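Local coordinates for protein argininosuccinate lyase (Chelativorans sp., PDB 6RXA) that probably acts as a C-N lyase of the aspartase/fumarase superfamily, cleaving amino-substituted succinates such as EDDS to fumarate and an amine, at residues H340-T343 and G344-R347. The protein carries 2 engineered substitutions. Sequence-based numbering, arbitrary orientation.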
loop_
_atom_site.group_PDB
_atom_site.type_symbol
_atom_site.label_atom_id
_atom_site.label_comp_id
_atom_site.label_asym_id
_atom_site.label_seq_id
_atom_site.Cartn_x
_atom_site.Cartn_y
_atom_site.Cartn_z
ATOM N N HIS A 340 -5.896 8.686 -22.478
ATOM C CA HIS A 340 -6.620 9.018 -23.695
ATOM C C HIS A 340 -8.007 9.560 -23.385
ATOM O O HIS A 340 -8.438 10.563 -23.962
ATOM C CB HIS A 340 -6.725 7.774 -24.572
ATOM C CG HIS A 340 -5.445 7.396 -25.239
ATOM N ND1 HIS A 340 -5.250 6.159 -25.819
ATOM C CD2 HIS A 340 -4.303 8.092 -25.448
ATOM C CE1 HIS A 340 -4.043 6.111 -26.355
ATOM N NE2 HIS A 340 -3.447 7.272 -26.144
ATOM N N ALA A 341 -8.718 8.927 -22.448
ATOM C CA ALA A 341 -10.052 9.404 -22.094
ATOM C C ALA A 341 -9.999 10.839 -21.582
ATOM O O ALA A 341 -10.808 11.684 -21.979
ATOM C CB ALA A 341 -10.678 8.478 -21.048
ATOM N N MET A 342 -9.051 11.136 -20.686
ATOM C CA MET A 342 -8.978 12.483 -20.119
ATOM C C MET A 342 -8.491 13.501 -21.148
ATOM O O MET A 342 -8.884 14.674 -21.089
ATOM C CB MET A 342 -8.125 12.470 -18.853
ATOM C CG MET A 342 -8.793 11.757 -17.683
ATOM S SD MET A 342 -10.406 12.473 -17.241
ATOM C CE MET A 342 -9.903 14.151 -16.839
ATOM N N THR A 343 -7.678 13.065 -22.116
ATOM C CA THR A 343 -7.311 13.926 -23.240
ATOM C C THR A 343 -8.560 14.372 -23.986
ATOM O O THR A 343 -8.745 15.565 -24.258
ATOM C CB THR A 343 -6.361 13.167 -24.179
ATOM O OG1 THR A 343 -5.160 12.810 -23.473
ATOM C CG2 THR A 343 -5.983 13.997 -25.422
ATOM N N GLY A 344 -9.455 13.423 -24.287
ATOM C CA GLY A 344 -10.686 13.764 -24.983
ATOM C C GLY A 344 -11.661 14.553 -24.125
ATOM O O GLY A 344 -12.333 15.461 -24.616
ATOM N N VAL A 345 -11.752 14.217 -22.833
ATOM C CA VAL A 345 -12.585 14.994 -21.914
ATOM C C VAL A 345 -12.182 16.463 -21.942
ATOM O O VAL A 345 -13.030 17.365 -22.014
ATOM C CB VAL A 345 -12.497 14.420 -20.488
ATOM C CG1 VAL A 345 -13.027 15.446 -19.483
ATOM C CG2 VAL A 345 -13.275 13.135 -20.383
ATOM N N VAL A 346 -10.878 16.724 -21.822
ATOM C CA VAL A 346 -10.394 18.101 -21.775
ATOM C C VAL A 346 -10.645 18.793 -23.106
ATOM O O VAL A 346 -11.186 19.906 -23.162
ATOM C CB VAL A 346 -8.905 18.140 -21.373
ATOM C CG1 VAL A 346 -8.319 19.518 -21.650
ATOM C CG2 VAL A 346 -8.727 17.729 -19.913
ATOM N N ARG A 347 -10.297 18.131 -24.208
ATOM C CA ARG A 347 -10.488 18.742 -25.515
ATOM C C ARG A 347 -11.937 19.160 -25.726
ATOM O O ARG A 347 -12.213 20.252 -26.253
ATOM C CB ARG A 347 -10.047 17.765 -26.603
ATOM C CG ARG A 347 -10.312 18.294 -28.009
ATOM C CD ARG A 347 -9.858 17.307 -29.080
ATOM N NE ARG A 347 -10.640 16.073 -29.077
ATOM C CZ ARG A 347 -10.202 14.897 -28.635
ATOM N NH1 ARG A 347 -8.978 14.755 -28.140
ATOM N NH2 ARG A 347 -11.008 13.848 -28.695
#
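Four successive i to i+4 backbone bonds, those of a regular alpha-helix, join H340-T343 to G344-R347 near the end of helix 329-348. G344 N donates to H340 O, V345 N to A341 O at 2.8 Å, V346 N to M342 O, and R347 N to T343 O at 3.0 Å, all with N-H...O angles of 162° or more. At the same spacing, two valine methyls sit against carbonyl oxygens one turn back, V345 CG2 3.3 Å from A341 O and V346 CG2 3.3 Å from M342 O. The apolar pair is i to i+3: M342, curled by three torsions near -60°, brings CE to 4.3 Å from V345 CG1, and both side chains pack on helices 236-262 and 290-301. A341 lies about 7 Å, side chain to side chain, from R294, which binds a fumarate in another structure of this protein. On a more polar flank, where T343 also meets Y138 and A141 of helix 112-147, T343 CG2 stands anti to the backbone N, 4.1 Å from R347 NH1, while OG1 bonds back to T339 O. The helix thus buries its M342-V345 side among helices, while an H340-E24 hydrogen bond and an R347-E21 salt bridge tie its polar flank to helix 20-31.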